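Inactive glucansucrase (Lactobacillus reuteri, PDB 5JBD) is a glycoside hydrolase family 70 member, a large elongated protein with a parallel-stranded (TIM-type) barrel, accompanying beta-sheet domains and a bound calcium ion. Local coordinates at residues Q41-I46 against L865-N870; N48-L53 against G758-T763; Y565-D570 against D581-P586. All coordinates share one frame; numbering follows the deposited sequence.

Overall arrangement
Interactions 1 and 2 are neighbours, their centres 12 Å apart, and both tie the N-terminal region to parts of the chain hundreds of residues later. They meet directly: L865 N lies 2.8 Å from G51 O, and S43 OG lies 2.9 Å from N48 ND2, both probable hydrogen bonds. The strand of interaction 2 belongs to the six-stranded antiparallel sheet that also holds strand 242-244, from which D243 joins E237, N287 and N751 in the calcium site. Interaction 3 is a local contact in another antiparallel sheet, on the opposite side of the chain's centre. Its centre lies 81 Å from that of interaction 1 and 70 Å from that of interaction 2.

Interaction 1 of 3, residues Q41-I46 against L865-N870; sequences QDSSAI and LNSGDN
D42 and S867 bring two turns together: an Asx turn that D42 heads in 41-46, and the type II' beta turn running from S867 to N870. The Asx turn is closed by S44 N, which donates to D42 OD1 over 2.9 Å from the anti side of the carboxylate. That carboxylate leads away from 865-870, so D42 meets its partner through its aliphatic part, with D42 CB 4.0 Å from S867 CB. L865 contributes the largest share of the buried surface. Its CG is anti to the backbone N (chi1 -176°), and the two methyls beyond divide the work. L865 CD1 rests 3.5 Å from Q41 O, whereas L865 CD2 sits 3.7 Å from D42 C and 4.0 Å from I46 CB. No direct hydrogen bond spans the segments. The polar link is water 1, placed 2.9 Å from S867 OG and 3.2 Å from S43 OG; these two hydroxyls, 3.9 Å apart, are thus bridged by the water. S43 OG is also bonded to N48 ND2, and N866 ND2 to F873 O. Both segments are loops, one leading toward strand 58-59 and the other following strand 841-845. A45 is hydrogen-bonded through its backbone to R60, just past strand 58-59, and L865 likewise to G51.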
# COMPACT_ATOMS: atom_id res chain seq x y z
N GLN A 41 -30.90 -7.71 31.71
CA GLN A 41 -31.06 -7.55 30.27
C GLN A 41 -30.51 -6.20 29.79
O GLN A 41 -31.24 -5.35 29.27
CB GLN A 41 -32.53 -7.73 29.87
CG GLN A 41 -33.08 -9.10 30.22
CD GLN A 41 -34.31 -9.46 29.39
OE1 GLN A 41 -35.01 -8.58 28.88
NE2 GLN A 41 -34.56 -10.76 29.24
N ASP A 42 -29.20 -6.04 29.92
CA ASP A 42 -28.50 -4.85 29.41
C ASP A 42 -27.00 -5.15 29.28
O ASP A 42 -26.55 -6.25 29.61
CB ASP A 42 -28.77 -3.63 30.32
CG ASP A 42 -28.34 -3.85 31.77
OD1 ASP A 42 -27.21 -4.31 32.00
OD2 ASP A 42 -29.13 -3.54 32.68
N SER A 43 -26.24 -4.17 28.84
CA SER A 43 -24.81 -4.34 28.59
C SER A 43 -23.97 -4.62 29.83
O SER A 43 -22.84 -5.12 29.71
CB SER A 43 -24.26 -3.12 27.84
OG SER A 43 -24.92 -3.00 26.59
N SER A 44 -24.50 -4.33 31.02
CA SER A 44 -23.81 -4.67 32.27
C SER A 44 -23.72 -6.18 32.51
O SER A 44 -22.89 -6.61 33.32
CB SER A 44 -24.47 -3.99 33.48
OG SER A 44 -25.67 -4.65 33.87
N ALA A 45 -24.59 -6.97 31.88
CA ALA A 45 -24.53 -8.44 32.01
C ALA A 45 -24.50 -9.24 30.70
O ALA A 45 -24.35 -10.47 30.76
CB ALA A 45 -25.68 -8.91 32.88
N ILE A 46 -24.63 -8.58 29.56
CA ILE A 46 -24.63 -9.28 28.26
C ILE A 46 -23.78 -8.52 27.24
O ILE A 46 -24.14 -7.41 26.85
CB ILE A 46 -26.07 -9.46 27.71
CG1 ILE A 46 -27.01 -10.16 28.71
CG2 ILE A 46 -26.04 -10.24 26.39
CD1 ILE A 46 -28.47 -10.17 28.28
N LEU A 865 -30.77 -7.08 21.92
CA LEU A 865 -30.84 -6.54 23.26
C LEU A 865 -31.16 -5.06 23.14
O LEU A 865 -30.32 -4.26 22.74
CB LEU A 865 -29.53 -6.76 23.99
CG LEU A 865 -29.50 -6.31 25.44
CD1 LEU A 865 -30.55 -7.07 26.26
CD2 LEU A 865 -28.11 -6.50 26.01
N ASN A 866 -32.41 -4.72 23.47
CA ASN A 866 -32.85 -3.33 23.52
C ASN A 866 -32.38 -2.75 24.83
O ASN A 866 -32.92 -3.08 25.89
CB ASN A 866 -34.38 -3.26 23.39
CG ASN A 866 -34.90 -1.84 23.29
OD1 ASN A 866 -34.59 -0.98 24.12
ND2 ASN A 866 -35.72 -1.58 22.29
N SER A 867 -31.36 -1.91 24.78
CA SER A 867 -30.86 -1.19 25.95
C SER A 867 -30.00 -0.04 25.47
O SER A 867 -29.41 -0.11 24.39
CB SER A 867 -30.07 -2.12 26.90
OG SER A 867 -28.79 -2.44 26.40
N GLY A 868 -29.91 1.02 26.27
CA GLY A 868 -29.17 2.22 25.87
C GLY A 868 -29.67 2.78 24.54
O GLY A 868 -30.87 2.92 24.35
N ASP A 869 -28.73 3.03 23.62
CA ASP A 869 -29.03 3.57 22.28
C ASP A 869 -29.52 2.54 21.24
O ASP A 869 -29.79 2.91 20.10
CB ASP A 869 -27.79 4.26 21.70
CG ASP A 869 -27.28 5.39 22.56
OD1 ASP A 869 -28.07 6.02 23.29
OD2 ASP A 869 -26.06 5.67 22.49
N ASN A 870 -29.61 1.27 21.62
CA ASN A 870 -29.98 0.22 20.68
C ASN A 870 -31.48 -0.06 20.81
O ASN A 870 -31.93 -0.72 21.75
CB ASN A 870 -29.14 -1.04 20.95
CG ASN A 870 -27.64 -0.77 20.87
OD1 ASN A 870 -26.88 -1.35 21.62
ND2 ASN A 870 -27.22 0.11 19.98
O HOH W 1 -26.86 -0.62 27.62

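Interaction 2 of 3, residues N48-L53 against G758-T763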
# COMPACT_ATOMS: atom_id res chain seq x y z
N ASN A 48 -22.72 -7.30 23.77
CA ASN A 48 -23.44 -7.16 22.53
C ASN A 48 -22.73 -6.15 21.62
O ASN A 48 -21.89 -5.36 22.06
CB ASN A 48 -24.88 -6.73 22.80
CG ASN A 48 -24.95 -5.31 23.32
OD1 ASN A 48 -25.24 -4.38 22.58
ND2 ASN A 48 -24.62 -5.14 24.59
N ILE A 49 -23.09 -6.20 20.34
CA ILE A 49 -22.48 -5.36 19.30
C ILE A 49 -23.62 -4.67 18.58
O ILE A 49 -24.36 -5.31 17.86
CB ILE A 49 -21.63 -6.21 18.32
CG1 ILE A 49 -20.57 -7.02 19.10
CG2 ILE A 49 -20.95 -5.30 17.29
CD1 ILE A 49 -19.78 -8.00 18.26
N ASP A 50 -23.81 -3.39 18.88
CA ASP A 50 -24.99 -2.63 18.44
C ASP A 50 -26.33 -3.36 18.65
O ASP A 50 -27.20 -3.34 17.79
CB ASP A 50 -24.81 -2.24 16.96
CG ASP A 50 -23.53 -1.47 16.71
OD1 ASP A 50 -23.40 -0.35 17.25
OD2 ASP A 50 -22.65 -1.97 15.99
N GLY A 51 -26.48 -4.01 19.81
CA GLY A 51 -27.71 -4.77 20.16
C GLY A 51 -27.68 -6.26 19.83
O GLY A 51 -28.41 -7.05 20.43
N TYR A 52 -26.84 -6.66 18.86
CA TYR A 52 -26.78 -8.04 18.39
C TYR A 52 -25.83 -8.85 19.27
O TYR A 52 -24.95 -8.28 19.91
CB TYR A 52 -26.36 -8.08 16.90
CG TYR A 52 -27.35 -7.32 16.06
CD1 TYR A 52 -28.56 -7.92 15.67
CD2 TYR A 52 -27.15 -5.98 15.74
CE1 TYR A 52 -29.50 -7.22 14.95
CE2 TYR A 52 -28.09 -5.26 15.01
CZ TYR A 52 -29.27 -5.89 14.62
OH TYR A 52 -30.20 -5.19 13.90
N LEU A 53 -26.02 -10.16 19.28
CA LEU A 53 -25.18 -11.08 20.06
C LEU A 53 -24.23 -11.88 19.17
O LEU A 53 -24.60 -12.25 18.06
CB LEU A 53 -26.06 -12.07 20.84
CG LEU A 53 -27.01 -11.53 21.92
CD1 LEU A 53 -27.46 -12.68 22.81
CD2 LEU A 53 -26.47 -10.38 22.76
N GLY A 758 -12.43 -1.47 17.29
CA GLY A 758 -13.86 -1.49 17.58
C GLY A 758 -14.69 -2.23 16.54
O GLY A 758 -14.64 -1.92 15.35
N GLN A 759 -15.46 -3.22 17.01
CA GLN A 759 -16.40 -3.95 16.16
C GLN A 759 -17.74 -3.24 16.04
O GLN A 759 -18.17 -2.52 16.96
CB GLN A 759 -16.65 -5.37 16.67
CG GLN A 759 -15.54 -6.34 16.36
CD GLN A 759 -15.76 -7.71 16.96
OE1 GLN A 759 -15.61 -7.90 18.17
NE2 GLN A 759 -16.15 -8.67 16.13
N GLU A 760 -18.38 -3.46 14.90
CA GLU A 760 -19.65 -2.85 14.57
C GLU A 760 -20.49 -3.88 13.81
O GLU A 760 -19.95 -4.62 12.98
CB GLU A 760 -19.42 -1.60 13.72
CG GLU A 760 -20.64 -0.72 13.51
CD GLU A 760 -20.37 0.51 12.65
OE1 GLU A 760 -19.22 0.72 12.19
OE2 GLU A 760 -21.34 1.27 12.42
N ALA A 761 -21.79 -3.93 14.09
CA ALA A 761 -22.69 -4.77 13.30
C ALA A 761 -22.97 -4.04 11.99
O ALA A 761 -23.56 -2.96 11.98
CB ALA A 761 -23.98 -5.07 14.04
N VAL A 762 -22.51 -4.63 10.90
CA VAL A 762 -22.77 -4.10 9.55
C VAL A 762 -23.50 -5.16 8.74
O VAL A 762 -23.35 -6.35 9.01
CB VAL A 762 -21.47 -3.69 8.82
CG1 VAL A 762 -20.94 -2.40 9.41
CG2 VAL A 762 -20.41 -4.78 8.90
N THR A 763 -24.30 -4.74 7.76
CA THR A 763 -24.95 -5.65 6.85
C THR A 763 -24.09 -5.76 5.59
O THR A 763 -23.75 -4.73 4.98
CB THR A 763 -26.37 -5.18 6.53
OG1 THR A 763 -27.11 -5.04 7.76
CG2 THR A 763 -27.08 -6.18 5.64
O HOH W 2 -20.29 -0.40 17.42
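D50 presents its carboxylate to the backbone N-H of A761, and this carries the only direct hydrogen bond between 48-53 and 758-763. A761 N donates to D50 OD2 over 2.9 Å at a nearly straight 164°, meeting the oxygen almost along its C-O axis. D50 CG stands anti to the carbonyl carbon (chi1 -56°), beside its own backbone N. The same OD2 lies 3.4 Å from E760 CG, where the two acidic side chains cross obliquely. E760 holds CG anti to the backbone N (chi1 -169°), and its extended chain carries the carboxylate away, where OE1 receives bonds from T790 OG1 and A838 N. D50 OD2 and E760 OE2 are still 5.0 Å apart, a like-charge pairing that the donors to the two groups probably offset. Water 2 is 3.1 Å from D50 OD1 and 3.0 Å from Q759 O, within donating distance of each, though it has more acceptors in reach than protons.

Apolar groups flank the bond. I49 CG2, anti to its backbone N, settles 3.6 Å from A761 N against the E760-A761 peptide, while Y52 CD2 packs 3.7 Å from A761 CB. The Y52 hydroxyl is bonded to N208 O, and its ring meets that of Y864 edge-to-face. D50 lies at a corner of a type I' turn, I49 to Y52, closed by mutual backbone hydrogen bonds between I49 and Y52. N48 OD1 braces the turn in an Asx motif, accepting from G51 N on an in-plane lone pair.

Strand 758-767 runs between strands 193-197 and 784-791 in the six-stranded antiparallel sheet; I49 and Y52 also touch F787 and I785, so the turn packs on the adjacent strands 758-767 and 784-791.

Interaction 3 of 3, residues Y565-D570 against D581-P586; sequences YRNLID and DNSENP
N567 and D570 face the 581-586 loop from an irregular part of strand 564-571: N567 centres an inverse gamma turn, and L568 and I569 form a classic beta bulge opposite V615. The loop passes alongside, with CA atoms 7.1 Å apart for N567 and P586 and 6.3 Å for D570 and S583.

Side-chain amides donate the settled hydrogen bonds between the segments. N567 and D570 both hold CG anti to the backbone N (chi1 -169° and -152°). D570 OD2 accepts from N585 ND2 at 3.1 Å on its syn side (167°) and, within the strand, from N567 ND2 at 3.1 Å on its anti side, both donors on the same face. S583 OG is a further, unsettled donor to this oxygen. N567 ND2 also donates to P586 O at 3.2 Å, from above the carbonyl plane, so one amide grips strand and loop. N585 ND2 has a second partner in T600 O. Water 3 lies 2.8 Å from D570 OD1, in position to donate, and accepts from E584 N.

Such a polar cluster pins the connection between strands 576-577 and 588-590 onto strand 564-571, with which both pair, in an antiparallel beta domain consistent with domain C of this family.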
# COMPACT_ATOMS: atom_id res chain seq x y z
N TYR A 565 35.20 13.42 -25.44
CA TYR A 565 34.23 12.77 -24.55
C TYR A 565 34.94 11.83 -23.59
O TYR A 565 35.88 11.12 -23.98
CB TYR A 565 33.16 12.04 -25.38
CG TYR A 565 32.13 12.99 -25.88
CD1 TYR A 565 32.35 13.75 -27.01
CD2 TYR A 565 30.96 13.21 -25.15
CE1 TYR A 565 31.42 14.66 -27.46
CE2 TYR A 565 30.02 14.13 -25.57
CZ TYR A 565 30.25 14.85 -26.72
OH TYR A 565 29.32 15.74 -27.15
N ARG A 566 34.50 11.83 -22.34
CA ARG A 566 35.04 10.96 -21.32
C ARG A 566 34.24 9.67 -21.25
O ARG A 566 33.01 9.68 -21.29
CB ARG A 566 35.00 11.67 -19.95
CG ARG A 566 35.64 10.86 -18.83
CD ARG A 566 35.94 11.71 -17.60
NE ARG A 566 34.73 12.06 -16.84
CZ ARG A 566 34.26 11.40 -15.77
NH1 ARG A 566 34.85 10.30 -15.29
NH2 ARG A 566 33.16 11.85 -15.16
N ASN A 567 34.96 8.57 -21.07
CA ASN A 567 34.39 7.24 -20.90
C ASN A 567 33.90 7.10 -19.46
O ASN A 567 34.62 6.62 -18.58
CB ASN A 567 35.46 6.19 -21.22
CG ASN A 567 34.91 4.79 -21.35
OD1 ASN A 567 33.77 4.52 -21.00
ND2 ASN A 567 35.74 3.87 -21.86
N LEU A 568 32.66 7.53 -19.22
CA LEU A 568 32.10 7.52 -17.86
C LEU A 568 31.91 6.11 -17.31
O LEU A 568 32.30 5.82 -16.17
CB LEU A 568 30.76 8.24 -17.83
CG LEU A 568 30.19 8.50 -16.42
CD1 LEU A 568 30.85 9.73 -15.82
CD2 LEU A 568 28.69 8.71 -16.50
N ILE A 569 31.27 5.25 -18.10
CA ILE A 569 31.08 3.84 -17.75
C ILE A 569 31.33 3.01 -19.01
O ILE A 569 30.81 3.34 -20.07
CB ILE A 569 29.66 3.53 -17.25
CG1 ILE A 569 29.31 4.39 -16.02
CG2 ILE A 569 29.51 2.04 -16.93
CD1 ILE A 569 27.89 4.22 -15.53
N ASP A 570 32.08 1.92 -18.87
CA ASP A 570 32.28 0.94 -19.94
C ASP A 570 32.19 -0.46 -19.32
O ASP A 570 32.34 -0.62 -18.10
CB ASP A 570 33.63 1.17 -20.63
CG ASP A 570 33.66 0.70 -22.11
OD1 ASP A 570 32.78 -0.07 -22.55
OD2 ASP A 570 34.60 1.11 -22.83
N ASP A 581 39.43 0.96 -17.58
CA ASP A 581 40.38 -0.08 -17.21
C ASP A 581 39.89 -1.44 -17.72
O ASP A 581 38.87 -1.96 -17.27
CB ASP A 581 40.58 -0.12 -15.69
CG ASP A 581 41.76 -0.99 -15.26
OD1 ASP A 581 42.55 -1.42 -16.12
OD2 ASP A 581 41.90 -1.25 -14.04
N ASN A 582 40.62 -1.99 -18.69
CA ASN A 582 40.34 -3.31 -19.28
C ASN A 582 38.99 -3.36 -20.05
O ASN A 582 38.33 -4.39 -20.07
CB ASN A 582 40.43 -4.40 -18.19
CG ASN A 582 40.89 -5.76 -18.73
OD1 ASN A 582 41.54 -5.86 -19.77
ND2 ASN A 582 40.55 -6.83 -18.00
N SER A 583 38.63 -2.24 -20.68
CA SER A 583 37.46 -2.17 -21.55
C SER A 583 37.90 -2.01 -23.02
O SER A 583 39.09 -1.85 -23.31
CB SER A 583 36.55 -1.00 -21.14
OG SER A 583 37.21 0.24 -21.33
N GLU A 584 36.94 -2.06 -23.93
CA GLU A 584 37.22 -1.96 -25.37
C GLU A 584 37.62 -0.56 -25.82
O GLU A 584 38.22 -0.41 -26.87
CB GLU A 584 36.01 -2.41 -26.18
CG GLU A 584 35.62 -3.86 -25.97
CD GLU A 584 34.22 -4.14 -26.48
OE1 GLU A 584 33.22 -3.75 -25.82
OE2 GLU A 584 34.11 -4.76 -27.56
N ASN A 585 37.29 0.46 -25.03
CA ASN A 585 37.55 1.86 -25.39
C ASN A 585 38.45 2.53 -24.35
O ASN A 585 38.41 2.17 -23.17
CB ASN A 585 36.22 2.61 -25.49
CG ASN A 585 35.24 1.94 -26.44
OD1 ASN A 585 35.33 2.11 -27.66
ND2 ASN A 585 34.31 1.17 -25.89
N PRO A 586 39.24 3.53 -24.78
CA PRO A 586 40.12 4.25 -23.85
C PRO A 586 39.36 5.33 -23.04
O PRO A 586 38.14 5.47 -23.18
CB PRO A 586 41.14 4.89 -24.80
CG PRO A 586 40.33 5.20 -26.01
CD PRO A 586 39.32 4.09 -26.14
O HOH W 3 34.01 -2.40 -23.41